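Side-chain contacts in programmed Cell Death Protein 5 Homolog (Leishmania major, PDB 6VMT), which probably binds DNA and belongs to the PDCD5 family of small helical proteins: residues 8-11 against 12-16; 77-80 against 81-85; 86-89 against 90-94. One frame throughout, in Å; residues are numbered along the deposited sequence.

Contact 1 of 3, residues 8-11 against 12-16; sequences VPIS and EEQAQ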
loop_
_atom_site.group_PDB
_atom_site.type_symbol
_atom_site.label_atom_id
_atom_site.label_comp_id
_atom_site.label_asym_id
_atom_site.label_seq_id
_atom_site.Cartn_x
_atom_site.Cartn_y
_atom_site.Cartn_z
ATOM N N VAL A 8 -11.267 -37.974 -15.589
ATOM C CA VAL A 8 -10.281 -38.889 -16.257
ATOM C C VAL A 8 -8.887 -38.261 -16.195
ATOM O O VAL A 8 -8.005 -38.833 -15.558
ATOM C CB VAL A 8 -10.711 -39.267 -17.696
ATOM C CG1 VAL A 8 -9.542 -39.732 -18.557
ATOM C CG2 VAL A 8 -11.820 -40.317 -17.696
ATOM N N PRO A 9 -8.625 -37.080 -16.817
ATOM C CA PRO A 9 -7.263 -36.558 -16.946
ATOM C C PRO A 9 -6.554 -36.304 -15.606
ATOM O O PRO A 9 -5.378 -36.634 -15.552
ATOM C CB PRO A 9 -7.403 -35.232 -17.714
ATOM C CG PRO A 9 -8.856 -34.852 -17.543
ATOM C CD PRO A 9 -9.604 -36.168 -17.428
ATOM N N ILE A 10 -7.251 -35.740 -14.600
ATOM C CA ILE A 10 -6.643 -35.336 -13.288
ATOM C C ILE A 10 -7.365 -36.034 -12.133
ATOM O O ILE A 10 -8.600 -36.218 -12.188
ATOM C CB ILE A 10 -6.561 -33.800 -13.095
ATOM C CG1 ILE A 10 -7.574 -33.236 -12.094
ATOM C CG2 ILE A 10 -6.643 -33.084 -14.434
ATOM C CD1 ILE A 10 -7.202 -31.862 -11.563
ATOM N N SER A 11 -6.576 -36.386 -11.120
ATOM C CA SER A 11 -6.978 -37.195 -9.947
ATOM C C SER A 11 -7.951 -36.396 -9.080
ATOM O O SER A 11 -7.983 -35.170 -9.196
ATOM C CB SER A 11 -5.755 -37.630 -9.170
ATOM O OG SER A 11 -6.102 -38.059 -7.859
ATOM N N GLU A 12 -8.705 -37.090 -8.233
ATOM C CA GLU A 12 -9.538 -36.488 -7.163
ATOM C C GLU A 12 -8.623 -35.723 -6.203
ATOM O O GLU A 12 -8.995 -34.610 -5.826
ATOM C CB GLU A 12 -10.326 -37.578 -6.444
ATOM C CG GLU A 12 -11.509 -37.056 -5.662
ATOM C CD GLU A 12 -12.260 -38.112 -4.868
ATOM O OE1 GLU A 12 -12.035 -39.329 -5.097
ATOM O OE2 GLU A 12 -13.079 -37.717 -4.015
ATOM N N GLU A 13 -7.465 -36.291 -5.849
ATOM C CA GLU A 13 -6.476 -35.664 -4.930
ATOM C C GLU A 13 -5.893 -34.417 -5.599
ATOM O O GLU A 13 -5.792 -33.380 -4.930
ATOM C CB GLU A 13 -5.349 -36.631 -4.550
ATOM C CG GLU A 13 -4.395 -36.081 -3.491
ATOM C CD GLU A 13 -3.112 -36.871 -3.265
ATOM O OE1 GLU A 13 -2.346 -37.027 -4.242
ATOM O OE2 GLU A 13 -2.872 -37.318 -2.109
ATOM N N GLN A 14 -5.513 -34.505 -6.870
ATOM C CA GLN A 14 -4.812 -33.392 -7.564
ATOM C C GLN A 14 -5.765 -32.192 -7.681
ATOM O O GLN A 14 -5.290 -31.052 -7.600
ATOM C CB GLN A 14 -4.266 -33.850 -8.922
ATOM C CG GLN A 14 -3.557 -32.756 -9.719
ATOM C CD GLN A 14 -2.228 -32.343 -9.134
ATOM O OE1 GLN A 14 -1.416 -33.174 -8.729
ATOM N NE2 GLN A 14 -1.990 -31.042 -9.103
ATOM N N ALA A 15 -7.060 -32.430 -7.878
ATOM C CA ALA A 15 -8.090 -31.369 -7.963
ATOM C C ALA A 15 -8.347 -30.803 -6.564
ATOM O O ALA A 15 -8.681 -29.620 -6.452
ATOM C CB ALA A 15 -9.354 -31.926 -8.549
ATOM N N GLN A 16 -8.227 -31.657 -5.544
ATOM C CA GLN A 16 -8.347 -31.297 -4.109
ATOM C C GLN A 16 -7.207 -30.337 -3.761
ATOM O O GLN A 16 -7.395 -29.531 -2.829
ATOM C CB GLN A 16 -8.386 -32.574 -3.258
ATOM C CG GLN A 16 -7.806 -32.452 -1.856
ATOM C CD GLN A 16 -7.587 -33.811 -1.232
ATOM O OE1 GLN A 16 -8.351 -34.753 -1.450
ATOM N NE2 GLN A 16 -6.525 -33.925 -0.450
#

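Contact 2 of 3, residues 77-80 against 81-85; sequences GKMQ and PPVSD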
loop_
_atom_site.group_PDB
_atom_site.type_symbol
_atom_site.label_atom_id
_atom_site.label_comp_id
_atom_site.label_asym_id
_atom_site.label_seq_id
_atom_site.Cartn_x
_atom_site.Cartn_y
_atom_site.Cartn_z
ATOM N N GLY A 77 13.492 2.985 10.403
ATOM C CA GLY A 77 13.812 4.055 11.376
ATOM C C GLY A 77 14.233 5.372 10.724
ATOM O O GLY A 77 14.785 6.227 11.428
ATOM N N LYS A 78 13.935 5.581 9.440
ATOM C CA LYS A 78 14.293 6.823 8.696
ATOM C C LYS A 78 13.226 7.913 8.888
ATOM O O LYS A 78 13.530 9.072 8.568
ATOM C CB LYS A 78 14.570 6.481 7.227
ATOM C CG LYS A 78 15.822 5.631 7.027
ATOM C CD LYS A 78 16.646 5.956 5.803
ATOM C CE LYS A 78 17.822 5.018 5.624
ATOM N NZ LYS A 78 18.197 4.872 4.195
ATOM N N MET A 79 12.057 7.567 9.428
ATOM C CA MET A 79 10.912 8.477 9.724
ATOM C C MET A 79 10.394 8.134 11.113
ATOM O O MET A 79 10.487 6.966 11.497
ATOM C CB MET A 79 9.749 8.247 8.759
ATOM C CG MET A 79 9.294 9.483 7.982
ATOM S SD MET A 79 8.454 9.004 6.419
ATOM C CE MET A 79 6.753 9.008 6.964
ATOM N N GLN A 80 9.862 9.118 11.825
ATOM C CA GLN A 80 9.380 8.956 13.212
ATOM C C GLN A 80 7.873 8.786 13.139
ATOM O O GLN A 80 7.154 9.729 12.827
ATOM C CB GLN A 80 9.786 10.178 14.042
ATOM C CG GLN A 80 9.306 10.160 15.490
ATOM C CD GLN A 80 10.352 9.690 16.473
ATOM O OE1 GLN A 80 11.554 9.901 16.288
ATOM N NE2 GLN A 80 9.895 9.063 17.549
ATOM N N PRO A 81 7.341 7.591 13.458
ATOM C CA PRO A 81 5.902 7.409 13.571
ATOM C C PRO A 81 5.405 8.009 14.875
ATOM O O PRO A 81 6.165 8.107 15.827
ATOM C CB PRO A 81 5.721 5.896 13.564
ATOM C CG PRO A 81 7.011 5.354 14.115
ATOM C CD PRO A 81 8.082 6.366 13.773
ATOM N N PRO A 82 4.125 8.427 14.968
ATOM C CA PRO A 82 3.184 8.366 13.858
ATOM C C PRO A 82 3.353 9.620 12.996
ATOM O O PRO A 82 3.637 10.691 13.513
ATOM C CB PRO A 82 1.839 8.349 14.570
ATOM C CG PRO A 82 2.080 9.305 15.711
ATOM C CD PRO A 82 3.514 9.055 16.146
ATOM N N VAL A 83 3.187 9.440 11.694
ATOM C CA VAL A 83 3.500 10.458 10.660
ATOM C C VAL A 83 2.284 11.376 10.556
ATOM O O VAL A 83 1.156 10.863 10.351
ATOM C CB VAL A 83 3.849 9.724 9.353
ATOM C CG1 VAL A 83 3.967 10.618 8.153
ATOM C CG2 VAL A 83 5.106 8.913 9.511
ATOM N N SER A 84 2.510 12.684 10.721
ATOM C CA SER A 84 1.492 13.771 10.786
ATOM C C SER A 84 0.821 13.965 9.426
ATOM O O SER A 84 1.503 13.728 8.434
ATOM C CB SER A 84 2.168 15.043 11.208
ATOM O OG SER A 84 3.199 15.385 10.286
ATOM N N ASP A 85 -0.428 14.456 9.382
ATOM C CA ASP A 85 -1.129 14.910 8.141
ATOM C C ASP A 85 -0.236 15.886 7.363
ATOM O O ASP A 85 -0.169 15.796 6.132
ATOM C CB ASP A 85 -2.457 15.593 8.482
ATOM C CG ASP A 85 -3.202 16.206 7.301
ATOM O OD1 ASP A 85 -3.538 15.451 6.379
ATOM O OD2 ASP A 85 -3.457 17.436 7.323
#

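Contact 3 of 3, residues 86-89 against 90-94; sequences DTVR and ELLGQ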
loop_
_atom_site.group_PDB
_atom_site.type_symbol
_atom_site.label_atom_id
_atom_site.label_comp_id
_atom_site.label_asym_id
_atom_site.label_seq_id
_atom_site.Cartn_x
_atom_site.Cartn_y
_atom_site.Cartn_z
ATOM N N ASP A 86 0.437 16.777 8.087
ATOM C CA ASP A 86 1.338 17.823 7.541
ATOM C C ASP A 86 2.443 17.149 6.721
ATOM O O ASP A 86 2.751 17.633 5.644
ATOM C CB ASP A 86 1.884 18.709 8.669
ATOM C CG ASP A 86 0.890 19.049 9.783
ATOM O OD1 ASP A 86 0.276 18.105 10.360
ATOM O OD2 ASP A 86 0.743 20.256 10.089
ATOM N N THR A 87 3.031 16.062 7.211
ATOM C CA THR A 87 4.095 15.305 6.488
ATOM C C THR A 87 3.486 14.526 5.322
ATOM O O THR A 87 4.138 14.442 4.262
ATOM C CB THR A 87 4.859 14.339 7.400
ATOM O OG1 THR A 87 5.342 14.991 8.576
ATOM C CG2 THR A 87 6.047 13.738 6.693
ATOM N N VAL A 88 2.289 13.962 5.492
ATOM C CA VAL A 88 1.574 13.272 4.382
ATOM C C VAL A 88 1.390 14.275 3.237
ATOM O O VAL A 88 1.885 14.013 2.119
ATOM C CB VAL A 88 0.232 12.696 4.858
ATOM C CG1 VAL A 88 -0.633 12.238 3.696
ATOM C CG2 VAL A 88 0.438 11.558 5.845
ATOM N N ARG A 89 0.722 15.392 3.525
ATOM C CA ARG A 89 0.420 16.472 2.542
ATOM C C ARG A 89 1.713 16.839 1.814
ATOM O O ARG A 89 1.722 16.809 0.593
ATOM C CB ARG A 89 -0.259 17.630 3.275
ATOM C CG ARG A 89 0.226 19.012 2.885
ATOM C CD ARG A 89 -0.721 20.130 3.288
ATOM N NE ARG A 89 -0.413 21.310 2.482
ATOM C CZ ARG A 89 -0.614 21.442 1.155
ATOM N NH1 ARG A 89 -1.150 20.476 0.427
ATOM N NH2 ARG A 89 -0.273 22.566 0.550
ATOM N N GLU A 90 2.793 17.066 2.549
ATOM C CA GLU A 90 4.148 17.360 1.998
ATOM C C GLU A 90 4.531 16.267 0.998
ATOM O O GLU A 90 4.793 16.613 -0.152
ATOM C CB GLU A 90 5.150 17.492 3.148
ATOM C CG GLU A 90 6.454 18.194 2.808
ATOM C CD GLU A 90 7.298 18.533 4.041
ATOM O OE1 GLU A 90 7.503 17.629 4.882
ATOM O OE2 GLU A 90 7.743 19.707 4.183
ATOM N N LEU A 91 4.498 14.988 1.402
ATOM C CA LEU A 91 4.892 13.829 0.540
ATOM C C LEU A 91 3.982 13.762 -0.693
ATOM O O LEU A 91 4.514 13.656 -1.811
ATOM C CB LEU A 91 4.815 12.522 1.332
ATOM C CG LEU A 91 5.817 12.302 2.470
ATOM C CD1 LEU A 91 5.623 10.928 3.060
ATOM C CD2 LEU A 91 7.246 12.425 2.009
ATOM N N LEU A 92 2.663 13.865 -0.539
ATOM C CA LEU A 92 1.731 13.854 -1.711
ATOM C C LEU A 92 2.094 14.937 -2.745
ATOM O O LEU A 92 2.077 14.664 -3.941
ATOM C CB LEU A 92 0.318 14.078 -1.200
ATOM C CG LEU A 92 -0.357 12.839 -0.624
ATOM C CD1 LEU A 92 -1.677 13.199 0.006
ATOM C CD2 LEU A 92 -0.588 11.814 -1.689
ATOM N N GLY A 93 2.439 16.137 -2.319
ATOM C CA GLY A 93 2.987 17.133 -3.248
ATOM C C GLY A 93 4.266 16.652 -3.902
ATOM O O GLY A 93 4.380 16.797 -5.097
ATOM N N GLN A 94 5.211 16.102 -3.151
ATOM C CA GLN A 94 6.542 15.747 -3.695
ATOM C C GLN A 94 6.400 14.678 -4.775
ATOM O O GLN A 94 7.225 14.667 -5.692
ATOM C CB GLN A 94 7.454 15.208 -2.599
ATOM C CG GLN A 94 7.950 16.264 -1.618
ATOM C CD GLN A 94 9.197 15.826 -0.882
ATOM O OE1 GLN A 94 10.287 15.797 -1.449
ATOM N NE2 GLN A 94 9.057 15.485 0.393
#

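Contact 1 of 3, residues 8-11 against 12-16
Ser11 meets Glu13 and Ala15 at the N terminus of helix 12-43, a compact example of how a chain can begin a helix with both polar and apolar help. The polar part is an N-cap. Ser11 OG accepts from Glu13 N at 3.0 Å, with a bent N-H···O angle of 139°. The hydroxyl stands anti to the backbone N of its own residue (chi1 163°), which carries OG forward over the first turn, where amide groups have no earlier helical carbonyl to bind. Ser11 also serves through its backbone: its O receives the N-H of Ala15 at 3.2 Å, the first i to i+4 bond of the helix.

The apolar part joins the residue just before the cap to the fourth residue after it. Ile10 CD1 comes to 3.7 Å from Ala15 CB, the pairing known as a hydrophobic staple. Gln14 lends its chain to the same patch, with CG 4.2 Å from Ile10 CD1 before it bends off at chi2. The carboxylates of Glu12 and Glu13 lead away from the loop on extended chains; acidic groups in a first turn would be expected to suit the positive end of the helix dipole. The contact lies on the surface, its centre about 37 Å from the centre of the chain, at the far tip of helix 12-43, while helices 46-75 and 85-103 pack together at the other end of the molecule.

Contact 2 of 3, residues 77-80 against 81-85
The connection between helix 46-75 and helix 85-103 is a worked example of a helix-to-helix link built from a stop signal, a kink and a start signal: a Schellman motif, a cis-proline turn and an N-cap, with Met79 and Val83 meeting between them. In the Schellman motif Gly77 leaves the first helix with positive phi. The start is Ser84, the N-cap of the next helix, whose OG accepts from a backbone N of the first turn and is hydrogen-bonded to Thr87 OG1.

Between these ends the apolar link is made by the methyl end of Met79 and the two branches of Val83. The side chains cross at about a right angle, with CE of Met79 against the CG1 and CG2 methyls of Val83; the modelled spacing is too short to be real, so the detail of this meeting is doubtful. Met79 also lies on Ile70, Ala73 and Val74 of helix 46-75. Val83 is buried, and its backbone is hydrogen-bonded to Phe43 and Ser45, at the junction after helix 12-43.

Around the prolines the contacts are closer to the backbone. Met79 O lies 3.4 Å from Pro81 CD, the carbon that takes the place of an amide hydrogen on the proline nitrogen. Gln80 O approaches Val83 CG2 at 4.0 Å. In Gln80, CG stands anti to the backbone N; this chi1 of 178° sets CG 3.8 Å from Pro81 O, and the bend at chi2 turns only the amide end. The kink itself is the cis peptide between Pro81 and Pro82, whose CA atoms stand 2.9 Å apart.

Contact 3 of 3, residues 86-89 against 90-94
Glu90 begins the second half of a continuous alpha-helical run, in which each residue of 90-93 is bonded to the one four places earlier, a plain case of the i to i+4 rule in helix 85-103. Its N donates to Asp86 O at 3.1 Å, and its CB rests 3.4 Å from Thr87 O before the extended chain carries the carboxylate off. Leu91 N binds Thr87 O at 2.9 Å. With CG anti to the carbonyl carbon (chi1 -68°), the Leu91 side chain folds back over that same oxygen, CG lying 3.3 Å from Thr87 O, and it also touches Val66 of helix 46-75.

Next in line, Leu92 N binds Val88 O at 2.8 Å. The two side chains lie side by side and point the same way, CD1 of Leu92 meeting CG1 of Val88 at 4.0 Å. Both are buried, and Val88 continues the apolar face onto Leu52 and the chain of Arg51 in helix 46-75. One ridge of the helix is thus turned inward, whereas Glu90 and Arg89 are exposed. Gly93 adds no side chain, yet its amide keeps the pattern: Gly93 N reaches Arg89 O at 3.1 Å.

In the fold
From the N terminus, contact 1 comes first, where the opening loop gives way to helix 12-43. That long helix then runs across the molecule, leaving contact 1 and contact 2 on opposite sides of the chain's centre, their nearest atoms about 41 Å apart. Contact 2 closes the loop between helix 46-75 and helix 85-103, and contact 3 follows directly within the latter helix. The three stand in series, and none nests within or crosses another. Contacts 2 and 3 adjoin in sequence, with centres about 12 Å apart, and both rest on helix 46-75, so together they seat the last helix against the bundle.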